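Long-range contacts in 2-C-methyl-D-erythritol 4-phosphate cytidylyltransferase (Anaerococcus prevotii, PDB 4KT7), which probably catalyses the transfer of a cytidylyl group from CTP to 2-C-methyl-D-erythritol 4-phosphate, releasing diphosphate, in the non-mevalonate route to isoprenoids: residues 128-134 with 169-175; 8-14 with 53-59. The contacts are given in a common frame with arbitrary orientation. Residue numbers count along the deposited sequence, not the author numbering.

Contact 1. Residues 128-134 with 169-175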
ATOM      1  N   LEU A 128       4.426 -25.220  -3.348  1.00 20.21           N
ATOM      2  CA  LEU A 128       5.729 -25.822  -3.642  1.00 22.76           C
ATOM      3  C   LEU A 128       5.604 -27.179  -4.309  1.00 19.88           C
ATOM      4  O   LEU A 128       6.596 -27.720  -4.799  1.00 25.86           O
ATOM      5  CB  LEU A 128       6.572 -25.964  -2.382  1.00 15.74           C
ATOM      6  CG  LEU A 128       7.085 -24.668  -1.764  1.00 16.33           C
ATOM      7  CD1 LEU A 128       7.502 -24.972  -0.332  1.00 17.11           C
ATOM      8  CD2 LEU A 128       8.256 -24.148  -2.566  1.00 20.24           C
ATOM      9  N   ARG A 129       4.396 -27.738  -4.349  1.00 24.17           N
ATOM     10  CA  ARG A 129       4.210 -29.033  -4.998  1.00 18.43           C
ATOM     11  C   ARG A 129       4.601 -28.992  -6.478  1.00 30.43           C
ATOM     12  O   ARG A 129       5.172 -29.952  -7.006  1.00 29.76           O
ATOM     13  CB  ARG A 129       2.765 -29.534  -4.836  1.00 21.99           C
ATOM     14  CG  ARG A 129       2.569 -30.978  -5.321  1.00 26.37           C
ATOM     15  CD  ARG A 129       1.137 -31.484  -5.086  1.00 27.63           C
ATOM     16  NE  ARG A 129       0.150 -30.562  -5.651  1.00 26.04           N
ATOM     17  CZ  ARG A 129      -0.324 -30.644  -6.890  1.00 35.66           C
ATOM     18  NH1 ARG A 129       0.094 -31.613  -7.696  1.00 35.35           N
ATOM     19  NH2 ARG A 129      -1.222 -29.762  -7.316  1.00 37.78           N
ATOM     20  N   LYS A 130       4.321 -27.875  -7.145  1.00 23.95           N
ATOM     21  CA  LYS A 130       4.600 -27.774  -8.574  1.00 21.39           C
ATOM     22  C   LYS A 130       5.449 -26.568  -8.960  1.00 22.80           C
ATOM     23  O   LYS A 130       5.710 -26.348 -10.136  1.00 24.47           O
ATOM     24  CB  LYS A 130       3.287 -27.739  -9.358  1.00 35.13           C
ATOM     25  CG  LYS A 130       2.519 -29.060  -9.329  1.00 44.58           C
ATOM     26  CD  LYS A 130       1.036 -28.835  -9.580  1.00 43.00           C
ATOM     27  CE  LYS A 130       0.759 -28.421 -11.011  1.00 44.14           C
ATOM     28  NZ  LYS A 130      -0.673 -28.028 -11.185  1.00 48.33           N
ATOM     29  N   ASN A 131       5.877 -25.778  -7.985  1.00 20.82           N
ATOM     30  CA  ASN A 131       6.688 -24.605  -8.287  1.00 19.29           C
ATOM     31  C   ASN A 131       7.908 -24.595  -7.394  1.00 21.02           C
ATOM     32  O   ASN A 131       7.853 -25.093  -6.265  1.00 20.08           O
ATOM     33  CB  ASN A 131       5.883 -23.338  -8.021  1.00 18.80           C
ATOM     34  CG  ASN A 131       4.565 -23.322  -8.768  1.00 28.37           C
ATOM     35  OD1 ASN A 131       4.528 -23.064  -9.975  1.00 27.99           O
ATOM     36  ND2 ASN A 131       3.466 -23.579  -8.045  1.00 22.97           N
ATOM     37  N   LYS A 132       8.999 -24.002  -7.865  1.00 16.57           N
ATOM     38  CA  LYS A 132      10.205 -23.953  -7.045  1.00 21.01           C
ATOM     39  C   LYS A 132      10.359 -22.642  -6.298  1.00 22.54           C
ATOM     40  O   LYS A 132      11.245 -22.512  -5.461  1.00 15.93           O
ATOM     41  CB  LYS A 132      11.444 -24.303  -7.881  1.00 22.76           C
ATOM     42  CG  LYS A 132      11.364 -25.723  -8.453  1.00 24.85           C
ATOM     43  CD  LYS A 132      12.737 -26.273  -8.836  1.00 34.71           C
ATOM     44  CE  LYS A 132      12.677 -27.796  -8.924  1.00 47.21           C
ATOM     45  NZ  LYS A 132      14.032 -28.439  -8.957  1.00 59.57           N
ATOM     46  N   ALA A 133       9.482 -21.680  -6.591  1.00 13.80           N
ATOM     47  CA  ALA A 133       9.477 -20.414  -5.871  1.00 16.57           C
ATOM     48  C   ALA A 133       8.040 -19.951  -5.745  1.00 18.38           C
ATOM     49  O   ALA A 133       7.268 -20.062  -6.698  1.00 14.63           O
ATOM     50  CB  ALA A 133      10.303 -19.377  -6.607  1.00 16.93           C
ATOM     51  N   VAL A 134       7.685 -19.457  -4.557  1.00 13.55           N
ATOM     52  CA  VAL A 134       6.316 -19.083  -4.239  1.00 13.71           C
ATOM     53  C   VAL A 134       6.378 -17.807  -3.398  1.00 14.76           C
ATOM     54  O   VAL A 134       7.169 -17.729  -2.468  1.00 12.01           O
ATOM     55  CB  VAL A 134       5.650 -20.186  -3.391  1.00 22.19           C
ATOM     56  CG1 VAL A 134       4.184 -19.841  -3.087  1.00 20.38           C
ATOM     57  CG2 VAL A 134       5.750 -21.567  -4.093  1.00 18.77           C
ATOM     58  N   GLN A 169       7.214 -16.395   1.904  1.00 14.73           N
ATOM     59  CA  GLN A 169       7.655 -16.771   0.578  1.00 14.55           C
ATOM     60  C   GLN A 169       8.272 -18.149   0.800  1.00 18.85           C
ATOM     61  O   GLN A 169       8.621 -18.472   1.927  1.00 17.33           O
ATOM     62  CB  GLN A 169       8.735 -15.794   0.097  1.00 13.27           C
ATOM     63  CG  GLN A 169       8.278 -14.352  -0.053  1.00 25.69           C
ATOM     64  CD  GLN A 169       9.314 -13.500  -0.776  1.00 23.18           C
ATOM     65  OE1 GLN A 169      10.510 -13.800  -0.756  1.00 19.27           O
ATOM     66  NE2 GLN A 169       8.855 -12.452  -1.436  1.00 16.11           N
ATOM     67  N   ALA A 170       8.410 -18.968  -0.238  1.00 12.29           N
ATOM     68  CA  ALA A 170       9.083 -20.258  -0.046  1.00 12.10           C
ATOM     69  C   ALA A 170       9.721 -20.758  -1.342  1.00 17.77           C
ATOM     70  O   ALA A 170       9.282 -20.384  -2.434  1.00 20.67           O
ATOM     71  CB  ALA A 170       8.091 -21.301   0.512  1.00 13.87           C
ATOM     72  N   PHE A 171      10.749 -21.602  -1.217  1.00 14.40           N
ATOM     73  CA  PHE A 171      11.583 -22.007  -2.362  1.00 15.80           C
ATOM     74  C   PHE A 171      12.122 -23.408  -2.190  1.00 23.18           C
ATOM     75  O   PHE A 171      12.218 -23.905  -1.060  1.00 16.60           O
ATOM     76  CB  PHE A 171      12.805 -21.076  -2.503  1.00 12.53           C
ATOM     77  CG  PHE A 171      12.462 -19.638  -2.428  1.00 17.11           C
ATOM     78  CD1 PHE A 171      12.104 -18.934  -3.569  1.00 16.82           C
ATOM     79  CD2 PHE A 171      12.447 -18.988  -1.209  1.00 15.88           C
ATOM     80  CE1 PHE A 171      11.744 -17.600  -3.483  1.00 19.93           C
ATOM     81  CE2 PHE A 171      12.100 -17.644  -1.127  1.00 13.67           C
ATOM     82  CZ  PHE A 171      11.738 -16.965  -2.264  1.00 11.69           C
ATOM     83  N   ASP A 172      12.489 -24.017  -3.317  1.00 24.22           N
ATOM     84  CA  ASP A 172      13.407 -25.159  -3.365  1.00 22.52           C
ATOM     85  C   ASP A 172      14.682 -24.721  -2.648  1.00 22.07           C
ATOM     86  O   ASP A 172      15.236 -23.655  -2.950  1.00 16.99           O
ATOM     87  CB  ASP A 172      13.685 -25.523  -4.839  1.00 21.24           C
ATOM     88  CG  ASP A 172      14.615 -26.721  -4.998  1.00 22.22           C
ATOM     89  OD1 ASP A 172      15.843 -26.534  -4.924  1.00 26.19           O
ATOM     90  OD2 ASP A 172      14.137 -27.849  -5.232  1.00 25.94           O
ATOM     91  N   LYS A 173      15.136 -25.495  -1.666  1.00 21.08           N
ATOM     92  CA  LYS A 173      16.268 -25.055  -0.840  1.00 14.96           C
ATOM     93  C   LYS A 173      17.601 -24.929  -1.586  1.00 14.51           C
ATOM     94  O   LYS A 173      18.318 -23.960  -1.387  1.00 19.67           O
ATOM     95  CB  LYS A 173      16.451 -25.965   0.391  1.00 23.88           C
ATOM     96  CG  LYS A 173      17.547 -25.498   1.370  1.00 24.19           C
ATOM     97  CD  LYS A 173      18.839 -26.308   1.239  1.00 28.79           C
ATOM     98  CE  LYS A 173      19.935 -25.688   2.118  1.00 34.24           C
ATOM     99  NZ  LYS A 173      21.270 -26.335   1.967  1.00 41.57           N
ATOM    100  N   LYS A 174      17.954 -25.900  -2.420  1.00 20.74           N
ATOM    101  CA  LYS A 174      19.210 -25.783  -3.169  1.00 23.53           C
ATOM    102  C   LYS A 174      19.171 -24.590  -4.101  1.00 24.65           C
ATOM    103  O   LYS A 174      20.155 -23.887  -4.282  1.00 27.33           O
ATOM    104  CB  LYS A 174      19.492 -27.038  -3.989  1.00 28.53           C
ATOM    105  CG  LYS A 174      19.897 -28.226  -3.154  1.00 33.98           C
ATOM    106  CD  LYS A 174      20.695 -29.228  -3.972  1.00 45.40           C
ATOM    107  CE  LYS A 174      21.219 -30.348  -3.090  1.00 50.50           C
ATOM    108  NZ  LYS A 174      22.213 -31.202  -3.805  1.00 59.02           N
ATOM    109  N   LEU A 175      18.014 -24.356  -4.686  1.00 22.19           N
ATOM    110  CA  LEU A 175      17.887 -23.279  -5.637  1.00 24.03           C
ATOM    111  C   LEU A 175      18.074 -21.942  -4.955  1.00 18.39           C
ATOM    112  O   LEU A 175      18.926 -21.167  -5.367  1.00 20.06           O
ATOM    113  CB  LEU A 175      16.535 -23.345  -6.328  1.00 25.04           C
ATOM    114  CG  LEU A 175      16.337 -22.369  -7.485  1.00 26.61           C
ATOM    115  CD1 LEU A 175      17.491 -22.484  -8.466  1.00 32.07           C
ATOM    116  CD2 LEU A 175      15.006 -22.681  -8.185  1.00 25.32           C
TER
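An antiparallel strand pairing joins the start of strand 133-139 to the end of strand 168-172, inside the large mixed sheet and just where the chain passes into helix 173-184. Three backbone hydrogen bonds hold the two edges together. Val134 and Ala170 form the hydrogen-bonded pair, with Val134 N to Ala170 O and Ala170 N to Val134 O both 2.8 Å, while Asp172 N reaches Lys132 O at 2.9 Å and closes the ladder beyond the non-hydrogen-bonded pair Ala133-Phe171. Alongside these bonds, the CA-H groups of Ala133, Phe171 and Gln169 approach the same carbonyl oxygens. On one face Ala133 CB lies 3.6 Å from Phe171 CD1, and Phe197 of helix 196-199 packs against both residues. On the other face Leu128 folds back from the turn before the strand, its CD1 3.8 Å from Ala170 CB, and Thr124 of helix 118-127 touches both Val134 and Ala170. Asp172 marks the outer end: its OD1 accepts from Leu175 N at 3.1 Å, an N-cap bond, and its OD2 faces Lys132 NZ in a long salt bridge of 3.8 Å. Lys132 also lays its CB 3.9 Å from Leu175 CD2. Strand 168-172 continues the sheet on its far edge, where Gln169 and Phe171 bond to Thr108 and Val106. It thereby couples strand 133-139 to the parallel strands 105-110, 10-16 and 55-60, an antiparallel strand within a largely parallel sheet, consistent with the GT-A-like fold of IspD cytidylyltransferases.

Contact 2. Residues 8-14 with 53-59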
ATOM      1  N   LYS A   8       9.348 -34.358   1.574  1.00 30.71           N
ATOM      2  CA  LYS A   8      10.541 -33.525   1.719  1.00 28.70           C
ATOM      3  C   LYS A   8      10.520 -32.756   3.026  1.00 32.16           C
ATOM      4  O   LYS A   8       9.480 -32.227   3.425  1.00 37.04           O
ATOM      5  CB  LYS A   8      10.664 -32.536   0.556  1.00 29.32           C
ATOM      6  CG  LYS A   8      10.983 -33.161  -0.798  1.00 34.08           C
ATOM      7  CD  LYS A   8      10.716 -32.137  -1.898  1.00 37.46           C
ATOM      8  CE  LYS A   8      11.347 -32.541  -3.213  1.00 44.29           C
ATOM      9  NZ  LYS A   8      11.070 -31.510  -4.244  1.00 47.49           N
ATOM     10  N   PHE A   9      11.682 -32.684   3.670  1.00 27.65           N
ATOM     11  CA  PHE A   9      11.889 -31.944   4.911  1.00 26.32           C
ATOM     12  C   PHE A   9      11.731 -30.446   4.639  1.00 25.66           C
ATOM     13  O   PHE A   9      12.387 -29.908   3.738  1.00 20.35           O
ATOM     14  CB  PHE A   9      13.311 -32.245   5.385  1.00 26.14           C
ATOM     15  CG  PHE A   9      13.631 -31.771   6.772  1.00 28.26           C
ATOM     16  CD1 PHE A   9      13.846 -30.434   7.034  1.00 25.26           C
ATOM     17  CD2 PHE A   9      13.803 -32.686   7.804  1.00 26.02           C
ATOM     18  CE1 PHE A   9      14.174 -30.009   8.307  1.00 26.00           C
ATOM     19  CE2 PHE A   9      14.142 -32.260   9.084  1.00 21.88           C
ATOM     20  CZ  PHE A   9      14.325 -30.924   9.329  1.00 26.76           C
ATOM     21  N   ILE A  10      10.881 -29.777   5.423  1.00 24.98           N
ATOM     22  CA  ILE A  10      10.614 -28.343   5.243  1.00 23.48           C
ATOM     23  C   ILE A  10      11.196 -27.535   6.405  1.00 31.13           C
ATOM     24  O   ILE A  10      10.970 -27.863   7.578  1.00 24.79           O
ATOM     25  CB  ILE A  10       9.081 -28.052   5.137  1.00 26.92           C
ATOM     26  CG1 ILE A  10       8.451 -28.866   3.997  1.00 25.10           C
ATOM     27  CG2 ILE A  10       8.823 -26.546   4.954  1.00 23.12           C
ATOM     28  CD1 ILE A  10       6.925 -28.743   3.888  1.00 26.73           C
ATOM     29  N   SER A  11      11.966 -26.492   6.086  1.00 17.85           N
ATOM     30  CA  SER A  11      12.495 -25.591   7.121  1.00 22.33           C
ATOM     31  C   SER A  11      11.823 -24.232   7.014  1.00 20.48           C
ATOM     32  O   SER A  11      11.451 -23.810   5.918  1.00 23.68           O
ATOM     33  CB  SER A  11      13.998 -25.377   6.948  1.00 21.92           C
ATOM     34  OG  SER A  11      14.690 -26.609   6.947  1.00 24.11           O
ATOM     35  N   ALA A  12      11.661 -23.544   8.149  1.00 19.31           N
ATOM     36  CA  ALA A  12      11.189 -22.159   8.123  1.00 17.59           C
ATOM     37  C   ALA A  12      12.231 -21.269   8.770  1.00 22.88           C
ATOM     38  O   ALA A  12      12.809 -21.629   9.806  1.00 21.09           O
ATOM     39  CB  ALA A  12       9.845 -22.011   8.824  1.00 19.47           C
ATOM     40  N   ILE A  13      12.482 -20.131   8.129  1.00 16.24           N
ATOM     41  CA  ILE A  13      13.389 -19.114   8.620  1.00 15.54           C
ATOM     42  C   ILE A  13      12.547 -17.882   8.957  1.00 17.11           C
ATOM     43  O   ILE A  13      11.951 -17.281   8.065  1.00 21.07           O
ATOM     44  CB  ILE A  13      14.422 -18.738   7.523  1.00 14.59           C
ATOM     45  CG1 ILE A  13      15.342 -19.927   7.224  1.00 17.39           C
ATOM     46  CG2 ILE A  13      15.248 -17.534   7.938  1.00 16.99           C
ATOM     47  CD1 ILE A  13      16.340 -19.670   6.087  1.00 17.14           C
ATOM     48  N   ILE A  14      12.478 -17.528  10.244  1.00 17.53           N
ATOM     49  CA  ILE A  14      11.741 -16.349  10.707  1.00 24.13           C
ATOM     50  C   ILE A  14      12.747 -15.244  11.013  1.00 29.07           C
ATOM     51  O   ILE A  14      13.568 -15.383  11.931  1.00 28.13           O
ATOM     52  CB  ILE A  14      10.997 -16.626  12.026  1.00 31.16           C
ATOM     53  CG1 ILE A  14      10.068 -17.845  11.913  1.00 35.80           C
ATOM     54  CG2 ILE A  14      10.219 -15.393  12.450  1.00 22.60           C
ATOM     55  CD1 ILE A  14       8.947 -17.669  10.920  1.00 36.25           C
ATOM     56  N   ILE A  53       5.834 -27.934   8.745  1.00 24.77           N
ATOM     57  CA  ILE A  53       7.177 -27.373   8.878  1.00 25.43           C
ATOM     58  C   ILE A  53       7.972 -28.252   9.854  1.00 29.05           C
ATOM     59  O   ILE A  53       7.513 -28.499  10.971  1.00 31.42           O
ATOM     60  CB  ILE A  53       7.099 -25.926   9.393  1.00 26.58           C
ATOM     61  CG1 ILE A  53       6.467 -25.028   8.311  1.00 20.33           C
ATOM     62  CG2 ILE A  53       8.470 -25.419   9.804  1.00 28.08           C
ATOM     63  CD1 ILE A  53       6.040 -23.645   8.818  1.00 20.95           C
ATOM     64  N   ASP A  54       9.148 -28.730   9.441  1.00 22.28           N
ATOM     65  CA  ASP A  54       9.904 -29.682  10.270  1.00 32.28           C
ATOM     66  C   ASP A  54      10.853 -29.021  11.265  1.00 31.83           C
ATOM     67  O   ASP A  54      11.214 -29.624  12.269  1.00 33.34           O
ATOM     68  CB  ASP A  54      10.680 -30.676   9.404  1.00 24.14           C
ATOM     69  CG  ASP A  54       9.770 -31.528   8.545  1.00 24.99           C
ATOM     70  OD1 ASP A  54       9.063 -32.370   9.122  1.00 31.92           O
ATOM     71  OD2 ASP A  54       9.759 -31.349   7.298  1.00 30.67           O
ATOM     72  N   GLU A  55      11.266 -27.794  10.974  1.00 26.22           N
ATOM     73  CA  GLU A  55      12.135 -27.049  11.885  1.00 29.11           C
ATOM     74  C   GLU A  55      11.962 -25.566  11.673  1.00 27.30           C
ATOM     75  O   GLU A  55      11.605 -25.129  10.576  1.00 24.26           O
ATOM     76  CB  GLU A  55      13.606 -27.374  11.631  1.00 21.75           C
ATOM     77  CG  GLU A  55      14.178 -26.682  10.413  1.00 19.68           C
ATOM     78  CD  GLU A  55      15.648 -27.012  10.156  1.00 32.20           C
ATOM     79  OE1 GLU A  55      16.328 -27.576  11.052  1.00 32.96           O
ATOM     80  OE2 GLU A  55      16.120 -26.707   9.042  1.00 25.50           O
ATOM     81  N   ILE A  56      12.251 -24.788  12.713  1.00 23.27           N
ATOM     82  CA  ILE A  56      12.111 -23.334  12.648  1.00 20.98           C
ATOM     83  C   ILE A  56      13.405 -22.661  13.100  1.00 26.92           C
ATOM     84  O   ILE A  56      13.891 -22.910  14.215  1.00 28.46           O
ATOM     85  CB  ILE A  56      10.964 -22.853  13.573  1.00 28.18           C
ATOM     86  CG1 ILE A  56       9.622 -23.476  13.158  1.00 26.02           C
ATOM     87  CG2 ILE A  56      10.871 -21.315  13.589  1.00 26.68           C
ATOM     88  CD1 ILE A  56       8.463 -23.055  14.081  1.00 24.16           C
ATOM     89  N   ILE A  57      13.948 -21.805  12.240  1.00 21.83           N
ATOM     90  CA  ILE A  57      15.173 -21.058  12.526  1.00 19.36           C
ATOM     91  C   ILE A  57      14.822 -19.585  12.689  1.00 20.25           C
ATOM     92  O   ILE A  57      14.298 -18.960  11.756  1.00 22.81           O
ATOM     93  CB  ILE A  57      16.196 -21.145  11.366  1.00 24.94           C
ATOM     94  CG1 ILE A  57      16.469 -22.597  10.974  1.00 23.57           C
ATOM     95  CG2 ILE A  57      17.499 -20.452  11.746  1.00 34.67           C
ATOM     96  CD1 ILE A  57      16.865 -23.437  12.084  1.00 25.61           C
ATOM     97  N   LEU A  58      15.065 -19.051  13.884  1.00 20.54           N
ATOM     98  CA  LEU A  58      14.910 -17.625  14.147  1.00 27.47           C
ATOM     99  C   LEU A  58      16.225 -16.947  13.861  1.00 33.05           C
ATOM    100  O   LEU A  58      17.285 -17.409  14.280  1.00 20.97           O
ATOM    101  CB  LEU A  58      14.552 -17.367  15.607  1.00 25.66           C
ATOM    102  CG  LEU A  58      13.129 -17.703  16.023  1.00 36.24           C
ATOM    103  CD1 LEU A  58      13.047 -17.826  17.540  1.00 39.52           C
ATOM    104  CD2 LEU A  58      12.219 -16.596  15.544  1.00 38.06           C
ATOM    105  N   VAL A  59      16.180 -15.840  13.148  1.00 19.41           N
ATOM    106  CA  VAL A  59      17.404 -15.080  12.985  1.00 22.51           C
ATOM    107  C   VAL A  59      17.247 -13.804  13.804  1.00 21.49           C
ATOM    108  O   VAL A  59      16.317 -13.010  13.568  1.00 23.70           O
ATOM    109  CB  VAL A  59      17.689 -14.789  11.505  1.00 20.06           C
ATOM    110  CG1 VAL A  59      19.045 -14.153  11.362  1.00 18.12           C
ATOM    111  CG2 VAL A  59      17.644 -16.099  10.676  1.00 24.47           C
TER
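Aliphatic side chains fill the face of this parallel pairing that carries Ala12, Ile14, Ile56 and Leu58. Ile14 CG1 lies 3.9 Å from Ile56 CG2, Ile14 CB 3.7 Å from Leu58 CD2 and Ala12 CB 3.8 Å from Ile53 CG2; Val47 of helix 39-48 covers Ile14, Ile53 and Ile56. Ile13 and Ile57 share the other face with Ser11 and Glu55. The axes of segments 10-14 and 55-59 approach to 4.7 Å, inclined by 20°. Ala12 and Ile14 each use both N and O in the ladder: Ala12 N to Glu55 O (2.9 Å), Ile57 N to Ala12 O (2.7 Å), Ile14 N to Ile57 O (2.8 Å) and Val59 N to Ile14 O (2.9 Å). Toward the strand starts the contact turns polar. Ser11 OG donates to Glu55 OE2 at 2.5 Å, and Glu55 also pairs with Arg80. Ile10 O accepts from Asp54 N (2.7 Å) and weakly from Glu55 N (3.4 Å), while Asp54 OD2 accepts from Ile10 N (2.7 Å); Asp54 CB makes a CH-pi contact with the Phe9 ring. The chemistry implies an apolar parallel core, with carboxylates satisfying polar groups where the strands begin.

Overall arrangement
Both contacts are buried and belong to one mixed sheet, but they occupy different parts of it. Contact 2 is the parallel pairing of strands 10-16 and 55-60, whereas contact 1 joins strands 133-139 and 168-172 in antiparallel fashion. Strand 105-110 lies between them, pairing in parallel with 10-16 and antiparallel with 168-172, so the two are linked through it, without touching; their nearest atoms are about 5 Å apart. Contact 2 buries more surface, 638 against 388 Å², and carries a longer aliphatic array. Contact 1 ends at a strand-to-helix junction with an exposed lysine, while the carboxylates of contact 2 sit where its strands begin.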